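Tailspike protein (Acinetobacter phage vB_ApiP_P1, PDB 6E1R) probably serves as the trimeric receptor-binding spike of the phage, recognising and hydrolysing capsular polysaccharide on its Acinetobacter host. Local coordinates at residues Ser91-Leu97 and Phe115-Thr121; Ser141-Thr147 and Lys168-Ser174; Asn483-Leu489 and Gln502-Leu508; Ala514-Thr520 and Ala531-Thr537. All blocks are in the same frame, centred on the assembly; numbering follows the deposited sequence.

How the contacts relate
The four contacts form two groups on opposite sides of the centre of an elongated chain, with centres about 81 to 92 Å apart between the groups. Contacts 1 and 2, centres about 10 Å apart, share neighbouring parallel strands: Leu117 O lies 2.9 Å from Thr145 N and Val119 O lies 2.7 Å from Thr147 N, both probable hydrogen bonds. Contacts 3 and 4, centres about 12 Å apart, belong to successive hairpins of the C-terminal antiparallel region. There Tyr487 OH reaches Pro517 O at 2.6 Å and Leu508 O reaches Ser518 OG at 2.7 Å, again probable hydrogen bonds. Contacts 2 and 3 both touch the second subunit, and contact 3 also the third.

Contact 1. Residues Ser91-Leu97 and Phe115-Thr121; sequences SDHSAAL and FDLRVNT
His93 and the backbone of Arg118 hold the tight side of this contact. His93 N donates to Arg118 O at 2.7 Å, and Arg118 N returns a nearly straight bond (169°) to His93 ND1 at 2.9 Å, which fixes the rotation of the imidazole. Leu117 CD2 lies over one ring face, 4.1 Å from the centroid, while Phe115 turns its edge toward the ring in an offset edge-to-face pair, planes at 75°. Beside it, Asp92 makes an Asx turn, OD1 accepting from Ser94 N. Its OD2 takes both Asn120 N at 2.8 Å and, on the syn lone pair, Ser94 OG; that hydroxyl accepts in turn from Thr121 N at 3.1 Å. The looser side is the Arg118 side chain, whose NE donates to a water that also bonds Ser91 O. His93 is the N-cap of helix 94-106. Leu97 CD1 of this helix meets Leu117 CD1 at 4.0 Å, and strand 117-119 starts a row of parallel strands, consistent with a helix covering the N-terminal end of a beta-helix.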
loop_
_atom_site.group_PDB
_atom_site.type_symbol
_atom_site.label_atom_id
_atom_site.label_comp_id
_atom_site.label_asym_id
_atom_site.label_seq_id
_atom_site.Cartn_x
_atom_site.Cartn_y
_atom_site.Cartn_z
ATOM N N SER A 91 6.842 22.121 41.338
ATOM C CA SER A 91 6.702 20.684 41.151
ATOM C C SER A 91 5.490 20.306 40.310
ATOM O O SER A 91 5.410 19.160 39.855
ATOM C CB SER A 91 6.613 19.984 42.510
ATOM O OG SER A 91 7.786 20.201 43.274
ATOM N N ASP A 92 4.555 21.228 40.089
ATOM C CA ASP A 92 3.348 20.922 39.337
ATOM C C ASP A 92 3.036 22.046 38.362
ATOM O O ASP A 92 3.282 23.223 38.642
ATOM C CB ASP A 92 2.148 20.688 40.261
ATOM C CG ASP A 92 0.894 20.336 39.495
ATOM O OD1 ASP A 92 -0.008 21.194 39.395
ATOM O OD2 ASP A 92 0.831 19.213 38.955
ATOM N N HIS A 93 2.486 21.663 37.206
ATOM C CA HIS A 93 2.080 22.610 36.174
ATOM C C HIS A 93 0.672 22.320 35.665
ATOM O O HIS A 93 0.338 22.694 34.536
ATOM C CB HIS A 93 3.076 22.592 35.009
ATOM C CG HIS A 93 4.509 22.617 35.441
ATOM N ND1 HIS A 93 5.244 21.470 35.644
ATOM C CD2 HIS A 93 5.340 23.650 35.716
ATOM C CE1 HIS A 93 6.468 21.794 36.021
ATOM N NE2 HIS A 93 6.553 23.110 36.073
ATOM N N SER A 94 -0.160 21.661 36.476
ATOM C CA SER A 94 -1.480 21.234 36.017
ATOM C C SER A 94 -2.380 22.428 35.725
ATOM O O SER A 94 -2.907 22.567 34.615
ATOM C CB SER A 94 -2.124 20.316 37.058
ATOM O OG SER A 94 -1.255 19.256 37.415
ATOM N N ALA A 95 -2.577 23.297 36.720
ATOM C CA ALA A 95 -3.441 24.457 36.529
ATOM C C ALA A 95 -2.909 25.380 35.442
ATOM O O ALA A 95 -3.693 26.025 34.735
ATOM C CB ALA A 95 -3.598 25.219 37.845
ATOM N N ALA A 96 -1.586 25.451 35.286
ATOM C CA ALA A 96 -1.010 26.256 34.217
ATOM C C ALA A 96 -1.328 25.661 32.852
ATOM O O ALA A 96 -1.647 26.394 31.907
ATOM C CB ALA A 96 0.500 26.384 34.408
ATOM N N LEU A 97 -1.250 24.334 32.728
ATOM C CA LEU A 97 -1.574 23.698 31.457
ATOM C C LEU A 97 -3.050 23.872 31.121
ATOM O O LEU A 97 -3.402 24.126 29.964
ATOM C CB LEU A 97 -1.201 22.216 31.497
ATOM C CG LEU A 97 -1.405 21.424 30.202
ATOM C CD1 LEU A 97 -0.589 22.018 29.065
ATOM C CD2 LEU A 97 -1.056 19.959 30.406
ATOM N N PHE A 115 9.184 23.997 28.066
ATOM C CA PHE A 115 9.967 23.212 29.010
ATOM C C PHE A 115 9.118 22.041 29.483
ATOM O O PHE A 115 7.888 22.061 29.382
ATOM C CB PHE A 115 10.461 24.058 30.193
ATOM C CG PHE A 115 9.389 24.412 31.186
ATOM C CD1 PHE A 115 8.566 25.506 30.977
ATOM C CD2 PHE A 115 9.221 23.666 32.340
ATOM C CE1 PHE A 115 7.586 25.839 31.893
ATOM C CE2 PHE A 115 8.242 23.992 33.259
ATOM C CZ PHE A 115 7.425 25.082 33.036
ATOM N N ASP A 116 9.789 21.016 30.004
ATOM C CA ASP A 116 9.099 19.788 30.378
ATOM C C ASP A 116 8.160 20.044 31.548
ATOM O O ASP A 116 8.561 20.603 32.573
ATOM C CB ASP A 116 10.107 18.693 30.729
ATOM C CG ASP A 116 10.972 18.295 29.546
ATOM O OD1 ASP A 116 10.537 18.500 28.393
ATOM O OD2 ASP A 116 12.087 17.777 29.769
ATOM N N LEU A 117 6.910 19.622 31.396
ATOM C CA LEU A 117 5.882 19.846 32.398
ATOM C C LEU A 117 5.667 18.597 33.243
ATOM O O LEU A 117 5.886 17.468 32.793
ATOM C CB LEU A 117 4.565 20.256 31.736
ATOM C CG LEU A 117 4.614 21.520 30.876
ATOM C CD1 LEU A 117 3.232 21.867 30.348
ATOM C CD2 LEU A 117 5.198 22.680 31.662
ATOM N N ARG A 118 5.230 18.816 34.481
ATOM C CA ARG A 118 4.865 17.747 35.401
ATOM C C ARG A 118 3.505 18.084 35.989
ATOM O O ARG A 118 3.326 19.164 36.561
ATOM C CB ARG A 118 5.914 17.595 36.507
ATOM C CG ARG A 118 7.315 17.306 35.988
ATOM C CD ARG A 118 8.309 17.119 37.122
ATOM N NE ARG A 118 8.123 15.850 37.817
ATOM C CZ ARG A 118 8.646 14.697 37.413
ATOM N NH1 ARG A 118 9.385 14.649 36.312
ATOM N NH2 ARG A 118 8.427 13.589 38.107
ATOM N N VAL A 119 2.549 17.168 35.849
ATOM C CA VAL A 119 1.156 17.425 36.194
ATOM C C VAL A 119 0.649 16.316 37.105
ATOM O O VAL A 119 1.000 15.143 36.932
ATOM C CB VAL A 119 0.266 17.554 34.936
ATOM C CG1 VAL A 119 0.687 18.761 34.109
ATOM C CG2 VAL A 119 0.327 16.286 34.095
ATOM N N ASN A 120 -0.172 16.694 38.086
ATOM C CA ASN A 120 -0.830 15.740 38.966
ATOM C C ASN A 120 -2.342 15.781 38.822
ATOM O O ASN A 120 -3.039 15.013 39.496
ATOM C CB ASN A 120 -0.450 15.990 40.433
ATOM C CG ASN A 120 -0.950 17.325 40.951
ATOM O OD1 ASN A 120 -1.309 18.213 40.181
ATOM N ND2 ASN A 120 -0.971 17.472 42.271
ATOM N N THR A 121 -2.868 16.662 37.974
ATOM C CA THR A 121 -4.293 16.757 37.703
ATOM C C THR A 121 -4.509 16.762 36.197
ATOM O O THR A 121 -3.718 17.347 35.450
ATOM C CB THR A 121 -4.887 18.026 38.335
ATOM O OG1 THR A 121 -4.679 17.994 39.752
ATOM C CG2 THR A 121 -6.378 18.138 38.049
HETATM O O HOH W 1 7.367 16.927 40.282
#

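Contact 2. Residues Ser141-Thr147 and Lys168-Ser174; sequences SRSITAT and KLMFKAS
Strands 142-146 and 169-173 run parallel, their axes 4.4 Å apart at closest approach and 24° from alignment, and a ladder of backbone bonds such as Ile144 N to Met170 O (2.7 Å) and Ser174 N to Ala146 O (2.9 Å) sets the register. On one face, Thr145 turns CG2 toward the backbone, 3.5 Å from Ser174 N, while its OG1 lies 3.7 Å from Lys172 CB. The extended Lys172 chain then runs back over the neighbouring strand until CE meets Ser143 CB at 4.2 Å. Met170, present as selenomethionine, points to this same face.

The pair belongs to a long series of parallel strands, successive rungs of a parallel beta-helix, as in many phage tailspikes. Ile144, Ala146, Phe171 and Ala173 point to the opposite face. Phe171 meets the ring of Phe200 on the next strand of the row and, with Ile144, packs on Ile152, consistent with the helix interior. Near the strand starts, the Leu169 side chain passes at a slant to that of Arg142, CD2 4.0 Å from Arg142 CG. Arg142 leaves with CG anti to its backbone nitrogen (chi1 180°) and bends at chi2 and chi3, carrying the guanidinium away to salt bridges with Asp134 and Asp116. At the far end a water bridges Thr147 O and Ser174 OG, whereas the extended Lys168 reaches Glu132 of the second subunit in a salt bridge and Tyr165 of that subunit in a cation-pi contact.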
loop_
_atom_site.group_PDB
_atom_site.type_symbol
_atom_site.label_atom_id
_atom_site.label_comp_id
_atom_site.label_asym_id
_atom_site.label_seq_id
_atom_site.Cartn_x
_atom_site.Cartn_y
_atom_site.Cartn_z
ATOM N N SER A 141 12.640 14.634 23.299
ATOM C CA SER A 141 11.638 15.602 22.891
ATOM C C SER A 141 11.005 16.256 24.120
ATOM O O SER A 141 11.172 15.804 25.257
ATOM C CB SER A 141 10.573 14.936 22.021
ATOM O OG SER A 141 9.938 13.875 22.712
ATOM N N ARG A 142 10.270 17.338 23.875
ATOM C CA ARG A 142 9.546 18.023 24.940
ATOM C C ARG A 142 8.552 17.070 25.594
ATOM O O ARG A 142 7.664 16.533 24.925
ATOM C CB ARG A 142 8.831 19.247 24.372
ATOM C CG ARG A 142 8.041 20.042 25.389
ATOM C CD ARG A 142 8.950 20.739 26.390
ATOM N NE ARG A 142 9.928 21.616 25.749
ATOM C CZ ARG A 142 11.245 21.450 25.827
ATOM N NH1 ARG A 142 11.750 20.445 26.529
ATOM N NH2 ARG A 142 12.061 22.295 25.210
ATOM N N SER A 143 8.706 16.858 26.898
ATOM C CA SER A 143 7.982 15.815 27.608
ATOM C C SER A 143 6.967 16.402 28.581
ATOM O O SER A 143 7.128 17.516 29.084
ATOM C CB SER A 143 8.947 14.901 28.370
ATOM O OG SER A 143 9.515 15.570 29.481
ATOM N N ILE A 144 5.911 15.629 28.832
ATOM C CA ILE A 144 4.914 15.927 29.855
ATOM C C ILE A 144 4.786 14.688 30.730
ATOM O O ILE A 144 4.398 13.620 30.243
ATOM C CB ILE A 144 3.549 16.303 29.253
ATOM C CG1 ILE A 144 3.676 17.519 28.335
ATOM C CG2 ILE A 144 2.540 16.573 30.360
ATOM C CD1 ILE A 144 2.347 18.034 27.817
ATOM N N THR A 145 5.105 14.828 32.013
ATOM C CA THR A 145 5.112 13.715 32.952
ATOM C C THR A 145 3.910 13.805 33.882
ATOM O O THR A 145 3.571 14.886 34.374
ATOM C CB THR A 145 6.408 13.699 33.771
ATOM O OG1 THR A 145 7.535 13.716 32.886
ATOM C CG2 THR A 145 6.480 12.451 34.640
ATOM N N ALA A 146 3.271 12.662 34.124
ATOM C CA ALA A 146 2.135 12.569 35.033
ATOM C C ALA A 146 2.640 12.093 36.390
ATOM O O ALA A 146 3.118 10.961 36.520
ATOM C CB ALA A 146 1.070 11.625 34.480
ATOM N N THR A 147 2.534 12.958 37.396
ATOM C CA THR A 147 2.993 12.658 38.744
ATOM C C THR A 147 1.938 11.951 39.587
ATOM O O THR A 147 2.140 11.779 40.794
ATOM C CB THR A 147 3.446 13.942 39.445
ATOM O OG1 THR A 147 2.385 14.905 39.419
ATOM C CG2 THR A 147 4.670 14.522 38.749
ATOM N N LYS A 168 5.277 16.352 18.297
ATOM C CA LYS A 168 6.594 16.178 18.907
ATOM C C LYS A 168 6.547 16.420 20.418
ATOM O O LYS A 168 7.209 17.306 20.963
ATOM C CB LYS A 168 7.617 17.084 18.214
ATOM C CG LYS A 168 7.662 16.844 16.711
ATOM C CD LYS A 168 8.510 17.858 15.975
ATOM C CE LYS A 168 8.528 17.553 14.483
ATOM N NZ LYS A 168 9.215 18.613 13.694
ATOM N N LEU A 169 5.739 15.603 21.089
ATOM C CA LEU A 169 5.594 15.632 22.536
ATOM C C LEU A 169 5.803 14.231 23.090
ATOM O O LEU A 169 5.418 13.242 22.462
ATOM C CB LEU A 169 4.216 16.162 22.954
ATOM C CG LEU A 169 3.935 17.632 22.638
ATOM C CD1 LEU A 169 2.489 17.984 22.946
ATOM C CD2 LEU A 169 4.881 18.525 23.422
HETATM N N MSE A 170 6.417 14.153 24.265
HETATM C CA MSE A 170 6.646 12.873 24.919
HETATM C C MSE A 170 5.825 12.785 26.198
HETATM O O MSE A 170 5.673 13.771 26.913
HETATM C CB MSE A 170 8.133 12.682 25.220
HETATM C CG MSE A 170 8.492 11.308 25.752
HETATM SE SE MSE A 170 10.419 11.027 25.794
HETATM C CE MSE A 170 10.448 9.176 26.415
ATOM N N PHE A 171 5.287 11.603 26.483
ATOM C CA PHE A 171 4.433 11.394 27.644
ATOM C C PHE A 171 5.091 10.377 28.563
ATOM O O PHE A 171 5.402 9.259 28.136
ATOM C CB PHE A 171 3.041 10.927 27.215
ATOM C CG PHE A 171 2.364 11.862 26.255
ATOM C CD1 PHE A 171 1.627 12.937 26.721
ATOM C CD2 PHE A 171 2.476 11.675 24.888
ATOM C CE1 PHE A 171 1.005 13.804 25.842
ATOM C CE2 PHE A 171 1.857 12.539 24.002
ATOM C CZ PHE A 171 1.120 13.604 24.481
ATOM N N LYS A 172 5.300 10.764 29.820
ATOM C CA LYS A 172 5.942 9.916 30.813
ATOM C C LYS A 172 5.053 9.818 32.046
ATOM O O LYS A 172 4.004 10.462 32.141
ATOM C CB LYS A 172 7.328 10.449 31.197
ATOM C CG LYS A 172 8.294 10.612 30.039
ATOM C CD LYS A 172 9.640 11.120 30.531
ATOM C CE LYS A 172 10.645 11.228 29.399
ATOM N NZ LYS A 172 11.963 11.745 29.864
ATOM N N ALA A 173 5.491 9.000 32.999
ATOM C CA ALA A 173 4.825 8.850 34.284
ATOM C C ALA A 173 5.884 8.828 35.376
ATOM O O ALA A 173 6.913 8.162 35.236
ATOM C CB ALA A 173 3.978 7.573 34.338
ATOM N N SER A 174 5.628 9.565 36.460
ATOM C CA SER A 174 6.590 9.609 37.556
ATOM C C SER A 174 6.706 8.254 38.241
ATOM O O SER A 174 7.795 7.863 38.678
ATOM C CB SER A 174 6.196 10.688 38.563
ATOM O OG SER A 174 5.065 10.289 39.316
HETATM O O HOH W 2 4.887 10.641 42.021
#

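Contact 3. Residues Asn483-Leu489 and Gln502-Leu508; sequences NSAVYEL and QIGSAGL
A beta hairpin with a classic bulge brings together strands 484-494 and 497-507, the latter the outermost strand, within this chain, of a five-stranded antiparallel sheet in the C-terminal part. The two short segments run at 162° to one another. Val486 and Ala506 form a hydrogen-bonded pair, with Val486 N donating to Ala506 O at 2.9 Å, and Val486 CG2 meets Ala506 CB at 3.6 Å on the same face. The bulge follows, where Ile503 and Gly504 both face Glu488. Glu488 O takes Ile503 N at 2.6 Å and, weakly, Gly504 N at 3.5 Å, so the register slips by one before Leu489 pairs with Gln502.

Within the bulge the Ile503 side chain points toward the strand of Glu488, and the two side chains run side by side, Glu488 CG 3.7 Å from Ile503 CB. Beyond CG, Glu488 bends (chi2 86°), and its OE1 makes a salt bridge with Arg467 of the second subunit. Ile503 packs on Ile503 of both other subunits, which puts the bulge close to the threefold axis of the trimer. On the other face, the amide of Gln502 stands at 73° to the Tyr487 ring, its OE1 3.9 Å from Tyr487 CD2, and Leu489 CD2 touches Gln502 CB at 3.8 Å. At the opposite end of the contact, Asn483 ND2 is hydrogen-bonded to Ser515 O, and Leu508 CD1 lies 3.5 Å from Asn483 OD1.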
loop_
_atom_site.group_PDB
_atom_site.type_symbol
_atom_site.label_atom_id
_atom_site.label_comp_id
_atom_site.label_asym_id
_atom_site.label_seq_id
_atom_site.Cartn_x
_atom_site.Cartn_y
_atom_site.Cartn_z
ATOM N N ASN A 483 -10.361 -54.489 -2.525
ATOM C CA ASN A 483 -11.000 -54.939 -3.754
ATOM C C ASN A 483 -11.518 -53.742 -4.541
ATOM O O ASN A 483 -12.275 -52.920 -4.017
ATOM C CB ASN A 483 -12.144 -55.902 -3.438
ATOM C CG ASN A 483 -11.659 -57.208 -2.843
ATOM O OD1 ASN A 483 -10.501 -57.589 -3.013
ATOM N ND2 ASN A 483 -12.547 -57.905 -2.145
ATOM N N SER A 484 -11.104 -53.644 -5.802
ATOM C CA SER A 484 -11.393 -52.479 -6.623
ATOM C C SER A 484 -11.890 -52.911 -7.995
ATOM O O SER A 484 -11.565 -53.997 -8.482
ATOM C CB SER A 484 -10.155 -51.583 -6.778
ATOM O OG SER A 484 -10.399 -50.523 -7.686
ATOM N N ALA A 485 -12.692 -52.043 -8.608
ATOM C CA ALA A 485 -13.185 -52.256 -9.960
ATOM C C ALA A 485 -13.453 -50.903 -10.598
ATOM O O ALA A 485 -13.923 -49.978 -9.931
ATOM C CB ALA A 485 -14.456 -53.112 -9.971
ATOM N N VAL A 486 -13.152 -50.793 -11.889
ATOM C CA VAL A 486 -13.333 -49.557 -12.639
ATOM C C VAL A 486 -14.313 -49.819 -13.774
ATOM O O VAL A 486 -14.313 -50.901 -14.371
ATOM C CB VAL A 486 -11.996 -49.002 -13.177
ATOM C CG1 VAL A 486 -11.082 -48.632 -12.025
ATOM C CG2 VAL A 486 -11.321 -50.009 -14.090
ATOM N N TYR A 487 -15.163 -48.835 -14.051
ATOM C CA TYR A 487 -16.173 -48.938 -15.092
ATOM C C TYR A 487 -16.153 -47.672 -15.935
ATOM O O TYR A 487 -16.035 -46.565 -15.403
ATOM C CB TYR A 487 -17.571 -49.146 -14.495
ATOM C CG TYR A 487 -17.673 -50.325 -13.550
ATOM C CD1 TYR A 487 -17.317 -50.199 -12.212
ATOM C CD2 TYR A 487 -18.133 -51.559 -13.990
ATOM C CE1 TYR A 487 -17.409 -51.267 -11.343
ATOM C CE2 TYR A 487 -18.229 -52.635 -13.125
ATOM C CZ TYR A 487 -17.865 -52.482 -11.803
ATOM O OH TYR A 487 -17.958 -53.545 -10.937
ATOM N N GLU A 488 -16.270 -47.841 -17.248
ATOM C CA GLU A 488 -16.305 -46.728 -18.188
ATOM C C GLU A 488 -17.689 -46.693 -18.820
ATOM O O GLU A 488 -18.081 -47.639 -19.511
ATOM C CB GLU A 488 -15.221 -46.887 -19.256
ATOM C CG GLU A 488 -15.070 -45.704 -20.197
ATOM C CD GLU A 488 -14.152 -44.627 -19.640
ATOM O OE1 GLU A 488 -14.021 -44.527 -18.401
ATOM O OE2 GLU A 488 -13.551 -43.885 -20.445
ATOM N N LEU A 489 -18.425 -45.608 -18.585
ATOM C CA LEU A 489 -19.828 -45.528 -18.970
ATOM C C LEU A 489 -20.072 -44.303 -19.837
ATOM O O LEU A 489 -19.606 -43.206 -19.515
ATOM C CB LEU A 489 -20.735 -45.482 -17.736
ATOM C CG LEU A 489 -20.527 -46.578 -16.689
ATOM C CD1 LEU A 489 -21.382 -46.313 -15.460
ATOM C CD2 LEU A 489 -20.830 -47.950 -17.275
ATOM N N GLN A 502 -21.883 -49.395 -21.224
ATOM C CA GLN A 502 -20.628 -49.691 -20.543
ATOM C C GLN A 502 -19.535 -49.890 -21.584
ATOM O O GLN A 502 -19.492 -50.920 -22.264
ATOM C CB GLN A 502 -20.765 -50.919 -19.650
ATOM C CG GLN A 502 -19.491 -51.255 -18.887
ATOM C CD GLN A 502 -19.711 -52.268 -17.779
ATOM O OE1 GLN A 502 -20.628 -52.130 -16.967
ATOM N NE2 GLN A 502 -18.866 -53.291 -17.737
ATOM N N ILE A 503 -18.653 -48.897 -21.714
ATOM C CA ILE A 503 -17.573 -48.976 -22.691
ATOM C C ILE A 503 -16.587 -50.075 -22.312
ATOM O O ILE A 503 -16.055 -50.778 -23.182
ATOM C CB ILE A 503 -16.880 -47.609 -22.822
ATOM C CG1 ILE A 503 -17.741 -46.637 -23.628
ATOM C CG2 ILE A 503 -15.517 -47.751 -23.450
ATOM C CD1 ILE A 503 -16.977 -45.413 -24.090
ATOM N N GLY A 504 -16.334 -50.251 -21.020
ATOM C CA GLY A 504 -15.394 -51.266 -20.587
ATOM C C GLY A 504 -15.371 -51.367 -19.079
ATOM O O GLY A 504 -16.070 -50.638 -18.372
ATOM N N SER A 505 -14.554 -52.298 -18.594
ATOM C CA SER A 505 -14.429 -52.531 -17.163
ATOM C C SER A 505 -13.114 -53.247 -16.892
ATOM O O SER A 505 -12.493 -53.808 -17.799
ATOM C CB SER A 505 -15.606 -53.348 -16.619
ATOM O OG SER A 505 -15.606 -54.661 -17.155
ATOM N N ALA A 506 -12.700 -53.216 -15.628
ATOM C CA ALA A 506 -11.495 -53.908 -15.194
ATOM C C ALA A 506 -11.581 -54.144 -13.694
ATOM O O ALA A 506 -12.203 -53.366 -12.964
ATOM C CB ALA A 506 -10.229 -53.118 -15.542
ATOM N N GLY A 507 -10.954 -55.222 -13.246
ATOM C CA GLY A 507 -10.951 -55.580 -11.844
ATOM C C GLY A 507 -11.963 -56.658 -11.510
ATOM O O GLY A 507 -12.402 -57.440 -12.357
ATOM N N LEU A 508 -12.334 -56.693 -10.229
ATOM C CA LEU A 508 -13.265 -57.696 -9.712
ATOM C C LEU A 508 -14.687 -57.274 -10.073
ATOM O O LEU A 508 -15.415 -56.661 -9.288
ATOM C CB LEU A 508 -13.085 -57.867 -8.209
ATOM C CG LEU A 508 -11.641 -58.107 -7.759
ATOM C CD1 LEU A 508 -11.553 -58.196 -6.244
ATOM C CD2 LEU A 508 -11.072 -59.356 -8.409
#

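Contact 4. Residues Ala514-Thr520 and Ala531-Thr537; sequences ASHPSFT and ATAVGST
Thr520 and Thr532 exchange the two backbone bonds of a hydrogen-bonded antiparallel pair: Thr520 N to Thr532 O and Thr532 N to Thr520 O, each 2.9 Å and in the carbonyl plane of its acceptor. Val534 N continues the ladder to Ser518 O at 3.1 Å, reaching it from above the carbonyl plane. A water joins Thr520 O to Thr532 OG1, and that hydroxyl also bonds to Ser448 OG. Thr537 OG1 lies 2.9 Å from His516 O and 3.0 Å from Val534 O, and its single proton could serve either acceptor. These bonds belong to the beta hairpin of strands 519-523 and 528-533. The chain enters the hairpin through an inverse gamma turn centred on Pro517 and leaves it through a type II' turn from Val534 to Thr537.

Apolar contacts gather round Phe519. Its CB meets Ala531 CB at 3.9 Å, while CE1 lies 3.9 Å from Thr537 CG2; the Thr537 and Phe519 side chains cross at about a right angle, CG2 coming obliquely to the ring. Phe443 and Phe541 also pack on the Phe519 ring, the latter edge-to-face. In a separate van der Waals contact, Val534, just past its strand, lays CG2 against Thr520 OG1.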
loop_
_atom_site.group_PDB
_atom_site.type_symbol
_atom_site.label_atom_id
_atom_site.label_comp_id
_atom_site.label_asym_id
_atom_site.label_seq_id
_atom_site.Cartn_x
_atom_site.Cartn_y
_atom_site.Cartn_z
ATOM N N ALA A 514 -18.347 -62.058 -2.081
ATOM C CA ALA A 514 -19.234 -61.002 -1.603
ATOM C C ALA A 514 -18.527 -59.653 -1.560
ATOM O O ALA A 514 -19.145 -58.615 -1.822
ATOM C CB ALA A 514 -19.786 -61.365 -0.225
ATOM N N SER A 515 -17.236 -59.646 -1.235
ATOM C CA SER A 515 -16.475 -58.412 -1.079
ATOM C C SER A 515 -15.991 -57.827 -2.403
ATOM O O SER A 515 -15.230 -56.854 -2.386
ATOM C CB SER A 515 -15.280 -58.653 -0.153
ATOM O OG SER A 515 -14.413 -59.641 -0.686
ATOM N N HIS A 516 -16.406 -58.386 -3.539
ATOM C CA HIS A 516 -15.948 -57.862 -4.823
ATOM C C HIS A 516 -16.855 -56.724 -5.276
ATOM O O HIS A 516 -18.082 -56.873 -5.252
ATOM C CB HIS A 516 -15.930 -58.958 -5.879
ATOM C CG HIS A 516 -14.933 -60.042 -5.610
ATOM N ND1 HIS A 516 -14.679 -61.059 -6.504
ATOM C CD2 HIS A 516 -14.122 -60.265 -4.547
ATOM C CE1 HIS A 516 -13.758 -61.864 -6.003
ATOM N NE2 HIS A 516 -13.404 -61.404 -4.817
ATOM N N PRO A 517 -16.299 -55.583 -5.690
ATOM C CA PRO A 517 -17.130 -54.438 -6.126
ATOM C C PRO A 517 -17.656 -54.608 -7.547
ATOM O O PRO A 517 -17.307 -53.876 -8.480
ATOM C CB PRO A 517 -16.158 -53.263 -5.992
ATOM C CG PRO A 517 -14.824 -53.868 -6.279
ATOM C CD PRO A 517 -14.861 -55.264 -5.713
ATOM N N SER A 518 -18.531 -55.594 -7.723
ATOM C CA SER A 518 -19.055 -55.966 -9.033
ATOM C C SER A 518 -20.479 -55.444 -9.174
ATOM O O SER A 518 -21.362 -55.826 -8.397
ATOM C CB SER A 518 -19.015 -57.480 -9.215
ATOM O OG SER A 518 -17.738 -57.994 -8.879
ATOM N N PHE A 519 -20.706 -54.583 -10.166
ATOM C CA PHE A 519 -22.002 -53.936 -10.313
ATOM C C PHE A 519 -22.327 -53.737 -11.786
ATOM O O PHE A 519 -21.437 -53.540 -12.618
ATOM C CB PHE A 519 -22.039 -52.589 -9.580
ATOM C CG PHE A 519 -21.627 -52.675 -8.140
ATOM C CD1 PHE A 519 -22.513 -53.128 -7.179
ATOM C CD2 PHE A 519 -20.348 -52.318 -7.750
ATOM C CE1 PHE A 519 -22.133 -53.218 -5.854
ATOM C CE2 PHE A 519 -19.963 -52.402 -6.428
ATOM C CZ PHE A 519 -20.858 -52.852 -5.478
ATOM N N THR A 520 -23.621 -53.790 -12.094
ATOM C CA THR A 520 -24.157 -53.403 -13.391
ATOM C C THR A 520 -24.869 -52.065 -13.245
ATOM O O THR A 520 -25.558 -51.825 -12.249
ATOM C CB THR A 520 -25.122 -54.466 -13.929
ATOM O OG1 THR A 520 -24.433 -55.716 -14.056
ATOM C CG2 THR A 520 -25.672 -54.061 -15.289
ATOM N N ALA A 531 -26.463 -48.668 -9.205
ATOM C CA ALA A 531 -25.583 -49.826 -9.246
ATOM C C ALA A 531 -26.327 -51.038 -8.702
ATOM O O ALA A 531 -26.936 -50.965 -7.630
ATOM C CB ALA A 531 -24.309 -49.580 -8.433
ATOM N N THR A 532 -26.276 -52.144 -9.440
ATOM C CA THR A 532 -26.920 -53.390 -9.046
ATOM C C THR A 532 -25.858 -54.452 -8.802
ATOM O O THR A 532 -25.018 -54.703 -9.672
ATOM C CB THR A 532 -27.906 -53.863 -10.116
ATOM O OG1 THR A 532 -28.871 -52.834 -10.364
ATOM C CG2 THR A 532 -28.623 -55.125 -9.660
ATOM N N ALA A 533 -25.904 -55.078 -7.627
ATOM C CA ALA A 533 -24.894 -56.062 -7.261
ATOM C C ALA A 533 -24.931 -57.256 -8.209
ATOM O O ALA A 533 -25.998 -57.701 -8.639
ATOM C CB ALA A 533 -25.107 -56.527 -5.820
ATOM N N VAL A 534 -23.748 -57.777 -8.531
ATOM C CA VAL A 534 -23.587 -58.864 -9.488
ATOM C C VAL A 534 -23.061 -60.089 -8.754
ATOM O O VAL A 534 -22.111 -59.990 -7.967
ATOM C CB VAL A 534 -22.644 -58.462 -10.635
ATOM C CG1 VAL A 534 -22.368 -59.645 -11.546
ATOM C CG2 VAL A 534 -23.239 -57.304 -11.421
ATOM N N GLY A 535 -23.671 -61.240 -9.016
ATOM C CA GLY A 535 -23.171 -62.481 -8.446
ATOM C C GLY A 535 -23.389 -62.532 -6.949
ATOM O O GLY A 535 -24.503 -62.332 -6.452
ATOM N N SER A 536 -22.313 -62.803 -6.214
ATOM C CA SER A 536 -22.368 -62.924 -4.764
ATOM C C SER A 536 -22.107 -61.607 -4.049
ATOM O O SER A 536 -22.058 -61.592 -2.815
ATOM C CB SER A 536 -21.359 -63.974 -4.285
ATOM O OG SER A 536 -21.570 -65.218 -4.931
ATOM N N THR A 537 -21.949 -60.510 -4.790
ATOM C CA THR A 537 -21.574 -59.233 -4.198
ATOM C C THR A 537 -22.606 -58.781 -3.172
ATOM O O THR A 537 -23.803 -58.701 -3.467
ATOM C CB THR A 537 -21.418 -58.173 -5.290
ATOM O OG1 THR A 537 -20.279 -58.484 -6.103
ATOM C CG2 THR A 537 -21.245 -56.788 -4.679
HETATM O O HOH W 3 -28.075 -51.138 -12.536
#